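Local atomic coordinates of beta-lactamase (Klebsiella pneumoniae, PDB entry 6KBY), a protein that probably hydrolyses the amide bond of beta-lactam antibiotics to give substituted beta-amino acids, as a class C serine beta-lactamase that confers antibiotic resistance. Residues E12-I23 with V39-Y50. Residues are numbered along the deposited sequence; the frame is centred on the assembly and turned at random.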
loop_
_atom_site.group_PDB
_atom_site.type_symbol
_atom_site.label_atom_id
_atom_site.label_comp_id
_atom_site.label_asym_id
_atom_site.label_seq_id
_atom_site.Cartn_x
_atom_site.Cartn_y
_atom_site.Cartn_z
ATOM N N GLU A 12 26.504 -3.703 -7.064
ATOM C CA GLU A 12 26.027 -2.678 -6.135
ATOM C C GLU A 12 26.334 -1.279 -6.651
ATOM O O GLU A 12 25.487 -0.383 -6.583
ATOM C CB GLU A 12 26.652 -2.880 -4.751
ATOM C CG GLU A 12 26.052 -2.010 -3.627
ATOM C CD GLU A 12 26.443 -0.538 -3.691
ATOM O OE1 GLU A 12 27.617 -0.243 -4.004
ATOM O OE2 GLU A 12 25.568 0.324 -3.432
ATOM N N SER A 13 27.558 -1.061 -7.141
ATOM C CA SER A 13 27.916 0.271 -7.615
ATOM C C SER A 13 27.128 0.643 -8.862
ATOM O O SER A 13 26.770 1.816 -9.047
ATOM C CB SER A 13 29.421 0.355 -7.870
ATOM O OG SER A 13 30.138 0.417 -6.650
ATOM N N LYS A 14 26.835 -0.342 -9.709
ATOM C CA LYS A 14 26.015 -0.095 -10.886
ATOM C C LYS A 14 24.597 0.289 -10.492
ATOM O O LYS A 14 24.019 1.216 -11.068
ATOM C CB LYS A 14 26.019 -1.328 -11.792
ATOM C CG LYS A 14 27.387 -1.648 -12.369
ATOM C CD LYS A 14 27.399 -2.967 -13.129
ATOM C CE LYS A 14 28.795 -3.260 -13.670
ATOM N NZ LYS A 14 28.879 -4.575 -14.370
ATOM N N ILE A 15 24.023 -0.410 -9.511
ATOM C CA ILE A 15 22.671 -0.091 -9.064
ATOM C C ILE A 15 22.622 1.306 -8.460
ATOM O O ILE A 15 21.720 2.100 -8.760
ATOM C CB ILE A 15 22.163 -1.174 -8.092
ATOM C CG1 ILE A 15 22.047 -2.513 -8.823
ATOM C CG2 ILE A 15 20.830 -0.766 -7.494
ATOM C CD1 ILE A 15 21.781 -3.697 -7.911
ATOM N N LYS A 16 23.602 1.642 -7.622
ATOM C CA LYS A 16 23.628 2.978 -7.037
ATOM C C LYS A 16 23.695 4.049 -8.115
ATOM O O LYS A 16 23.008 5.071 -8.023
ATOM C CB LYS A 16 24.797 3.119 -6.061
ATOM C CG LYS A 16 24.854 4.486 -5.392
ATOM C CD LYS A 16 25.941 4.546 -4.336
ATOM C CE LYS A 16 25.865 5.841 -3.545
ATOM N NZ LYS A 16 26.127 7.037 -4.397
ATOM N N ASP A 17 24.514 3.833 -9.152
ATOM C CA ASP A 17 24.594 4.803 -10.241
ATOM C C ASP A 17 23.245 4.959 -10.928
ATOM O O ASP A 17 22.804 6.079 -11.215
ATOM C CB ASP A 17 25.647 4.370 -11.261
ATOM C CG ASP A 17 27.065 4.469 -10.733
ATOM O OD1 ASP A 17 27.293 5.144 -9.707
ATOM O OD2 ASP A 17 27.962 3.870 -11.367
ATOM N N THR A 18 22.590 3.840 -11.229
ATOM C CA THR A 18 21.281 3.904 -11.871
ATOM C C THR A 18 20.291 4.679 -11.018
ATOM O O THR A 18 19.551 5.535 -11.519
ATOM C CB THR A 18 20.757 2.492 -12.127
ATOM O OG1 THR A 18 21.643 1.826 -13.028
ATOM C CG2 THR A 18 19.356 2.536 -12.728
ATOM N N VAL A 19 20.257 4.382 -9.721
ATOM C CA VAL A 19 19.289 5.024 -8.835
ATOM C C VAL A 19 19.619 6.504 -8.657
ATOM O O VAL A 19 18.754 7.370 -8.833
ATOM C CB VAL A 19 19.195 4.272 -7.494
ATOM C CG1 VAL A 19 18.222 4.974 -6.550
ATOM C CG2 VAL A 19 18.769 2.825 -7.715
ATOM N N ASP A 20 20.880 6.817 -8.328
ATOM C CA ASP A 20 21.299 8.211 -8.170
ATOM C C ASP A 20 20.942 9.037 -9.398
ATOM O O ASP A 20 20.449 10.166 -9.287
ATOM C CB ASP A 20 22.820 8.289 -7.988
ATOM C CG ASP A 20 23.304 7.867 -6.614
ATOM O OD1 ASP A 20 22.495 7.612 -5.703
ATOM O OD2 ASP A 20 24.547 7.822 -6.449
ATOM N N ASP A 21 21.218 8.495 -10.588
ATOM C CA ASP A 21 21.032 9.244 -11.825
ATOM C C ASP A 21 19.574 9.555 -12.110
ATOM O O ASP A 21 19.294 10.503 -12.851
ATOM C CB ASP A 21 21.639 8.493 -13.010
ATOM C CG ASP A 21 23.160 8.531 -13.018
ATOM O OD1 ASP A 21 23.757 9.204 -12.149
ATOM O OD2 ASP A 21 23.757 7.875 -13.897
ATOM N N LEU A 22 18.644 8.765 -11.569
ATOM C CA LEU A 22 17.222 9.055 -11.707
ATOM C C LEU A 22 16.682 9.880 -10.545
ATOM O O LEU A 22 15.849 10.769 -10.753
ATOM C CB LEU A 22 16.426 7.753 -11.820
ATOM C CG LEU A 22 16.694 6.982 -13.110
ATOM C CD1 LEU A 22 16.211 5.545 -13.001
ATOM C CD2 LEU A 22 16.026 7.669 -14.285
ATOM N N ILE A 23 17.132 9.600 -9.323
ATOM C CA ILE A 23 16.549 10.239 -8.146
ATOM C C ILE A 23 17.015 11.679 -7.998
ATOM O O ILE A 23 16.226 12.550 -7.616
ATOM C CB ILE A 23 16.835 9.401 -6.888
ATOM C CG1 ILE A 23 16.103 8.056 -6.973
ATOM C CG2 ILE A 23 16.454 10.162 -5.617
ATOM C CD1 ILE A 23 14.579 8.169 -6.984
ATOM N N VAL A 39 16.076 -1.170 -2.769
ATOM C CA VAL A 39 16.010 -2.132 -3.863
ATOM C C VAL A 39 16.464 -3.488 -3.344
ATOM O O VAL A 39 17.452 -3.579 -2.607
ATOM C CB VAL A 39 16.916 -1.691 -5.037
ATOM C CG1 VAL A 39 16.969 -2.747 -6.128
ATOM C CG2 VAL A 39 16.449 -0.357 -5.603
ATOM N N THR A 40 15.755 -4.543 -3.733
ATOM C CA THR A 40 16.227 -5.906 -3.527
ATOM C C THR A 40 16.345 -6.620 -4.867
ATOM O O THR A 40 15.471 -6.494 -5.731
ATOM C CB THR A 40 15.335 -6.699 -2.547
ATOM O OG1 THR A 40 15.948 -7.962 -2.263
ATOM C CG2 THR A 40 13.932 -6.942 -3.111
ATOM N N VAL A 41 17.448 -7.342 -5.042
ATOM C CA VAL A 41 17.651 -8.210 -6.200
ATOM C C VAL A 41 18.760 -9.189 -5.848
ATOM O O VAL A 41 19.706 -8.841 -5.135
ATOM C CB VAL A 41 17.962 -7.405 -7.487
ATOM C CG1 VAL A 41 19.196 -6.529 -7.303
ATOM C CG2 VAL A 41 18.144 -8.337 -8.676
ATOM N N ASN A 42 18.634 -10.427 -6.336
ATOM C CA ASN A 42 19.630 -11.471 -6.093
ATOM C C ASN A 42 19.815 -11.735 -4.600
ATOM O O ASN A 42 20.899 -12.124 -4.153
ATOM C CB ASN A 42 20.962 -11.153 -6.782
ATOM C CG ASN A 42 21.871 -12.365 -6.896
ATOM O OD1 ASN A 42 21.411 -13.494 -7.061
ATOM N ND2 ASN A 42 23.178 -12.128 -6.800
ATOM N N GLY A 43 18.761 -11.532 -3.816
ATOM C CA GLY A 43 18.829 -11.738 -2.384
ATOM C C GLY A 43 19.558 -10.663 -1.612
ATOM O O GLY A 43 19.740 -10.813 -0.399
ATOM N N LYS A 44 19.971 -9.586 -2.271
ATOM C CA LYS A 44 20.736 -8.513 -1.656
ATOM C C LYS A 44 19.865 -7.270 -1.553
ATOM O O LYS A 44 19.015 -7.014 -2.414
ATOM C CB LYS A 44 21.964 -8.162 -2.502
ATOM C CG LYS A 44 22.761 -9.358 -2.987
ATOM C CD LYS A 44 23.323 -10.154 -1.834
ATOM C CE LYS A 44 24.251 -11.255 -2.335
ATOM N NZ LYS A 44 25.380 -10.705 -3.138
ATOM N N ASN A 45 20.093 -6.485 -0.504
ATOM C CA ASN A 45 19.280 -5.316 -0.211
ATOM C C ASN A 45 20.145 -4.069 -0.235
ATOM O O ASN A 45 21.240 -4.051 0.341
ATOM C CB ASN A 45 18.607 -5.467 1.153
ATOM C CG ASN A 45 17.605 -6.603 1.173
ATOM O OD1 ASN A 45 17.025 -6.956 0.145
ATOM N ND2 ASN A 45 17.394 -7.181 2.344
ATOM N N TYR A 46 19.649 -3.029 -0.899
ATOM C CA TYR A 46 20.377 -1.783 -1.067
ATOM C C TYR A 46 19.464 -0.643 -0.656
ATOM O O TYR A 46 18.312 -0.583 -1.098
ATOM C CB TYR A 46 20.771 -1.620 -2.531
ATOM C CG TYR A 46 21.493 -2.821 -3.088
ATOM C CD1 TYR A 46 22.830 -3.040 -2.797
ATOM C CD2 TYR A 46 20.846 -3.737 -3.905
ATOM C CE1 TYR A 46 23.506 -4.140 -3.302
ATOM C CE2 TYR A 46 21.518 -4.846 -4.417
ATOM C CZ TYR A 46 22.850 -5.037 -4.108
ATOM O OH TYR A 46 23.551 -6.117 -4.600
ATOM N N ILE A 47 19.962 0.247 0.193
ATOM C CA ILE A 47 19.189 1.380 0.692
ATOM C C ILE A 47 19.948 2.645 0.337
ATOM O O ILE A 47 21.121 2.782 0.702
ATOM C CB ILE A 47 19.013 1.316 2.221
ATOM C CG1 ILE A 47 18.553 -0.069 2.690
ATOM C CG2 ILE A 47 18.087 2.442 2.690
ATOM C CD1 ILE A 47 17.121 -0.373 2.406
ATOM N N TYR A 48 19.280 3.579 -0.335
ATOM C CA TYR A 48 19.886 4.840 -0.748
ATOM C C TYR A 48 19.066 5.987 -0.174
ATOM O O TYR A 48 17.853 6.060 -0.397
ATOM C CB TYR A 48 19.953 4.924 -2.275
ATOM C CG TYR A 48 20.709 3.754 -2.866
ATOM C CD1 TYR A 48 22.079 3.639 -2.688
ATOM C CD2 TYR A 48 20.058 2.749 -3.571
ATOM C CE1 TYR A 48 22.786 2.566 -3.204
ATOM C CE2 TYR A 48 20.762 1.666 -4.097
ATOM C CZ TYR A 48 22.122 1.589 -3.907
ATOM O OH TYR A 48 22.832 0.525 -4.421
ATOM N N ASN A 49 19.723 6.872 0.570
ATOM C CA ASN A 49 19.070 7.996 1.224
ATOM C C ASN A 49 19.537 9.302 0.602
ATOM O O ASN A 49 20.722 9.456 0.274
ATOM C CB ASN A 49 19.381 7.993 2.715
ATOM C CG ASN A 49 18.889 6.737 3.390
ATOM O OD1 ASN A 49 17.790 6.255 3.103
ATOM N ND2 ASN A 49 19.710 6.177 4.270
ATOM N N TYR A 50 18.607 10.243 0.460
ATOM C CA TYR A 50 18.881 11.495 -0.234
ATOM C C TYR A 50 18.254 12.651 0.524
ATOM O O TYR A 50 17.082 12.584 0.900
ATOM C CB TYR A 50 18.260 11.480 -1.633
ATOM C CG TYR A 50 18.731 10.349 -2.511
ATOM C CD1 TYR A 50 18.100 9.110 -2.478
ATOM C CD2 TYR A 50 19.798 10.523 -3.383
ATOM C CE1 TYR A 50 18.521 8.071 -3.287
ATOM C CE2 TYR A 50 20.229 9.489 -4.193
ATOM C CZ TYR A 50 19.592 8.264 -4.134
ATOM O OH TYR A 50 20.004 7.220 -4.935
#
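Tyr50 meets segment 12-23 of helix 11-30 in two ways at once. Its hydroxyl donates a hydrogen bond to Asp20, with Tyr50 OH 2.6 Å from Asp20 OD1 at the ring edge. Ile23 lays its CG2 methyl over one face, a CH-pi contact 3.6 Å from the Tyr50 centroid and almost along the ring normal. Tyrosine suits the place because it offers a broad apolar face to the isoleucine and a polar end to the carboxylate. Two residues earlier on the strand, Tyr48 OH also donates, here to Glu12 OE2 at 2.9 Å and from 35° out of the carboxylate plane, but the carbons around its ring come in obliquely. Among them, Lys16 CB lies 3.5 Å from Tyr48 CE1. Tyr46 ends the row: Glu12 CG approaches its CE1, and Ile15 CD1 lies 3.7 Å from its CE2.

Tyrosines at every second position point the same way because strand 44-50 is extended. It is the outermost strand of the antiparallel sheet of the serine beta-lactamase fold, joined to strand 34-41 by a type I' turn from Val41 to Lys44 and hydrogen-bonded to it in a beta hairpin; the axes of helix 12-23 and strand 44-50 cross at -37°. Val19, with CG1 anti to its backbone N (chi1 178°), brings that methyl to both Tyr48 and Tyr50, a shared place suited to a small branched residue. Ile15 CD1 also reaches Val41 CG1, and Val37 and Ile362 touch Val19.

Further out, lysine suits position 16: its aliphatic stem lies against Tyr48 while Lys16 NZ forms a salt bridge with Asp20 OD2 at 2.7 Å. It uses the syn lone pair, whereas Tyr50 takes the anti lone pair of OD1, and the two bonds probably hold the carboxylate's rotation.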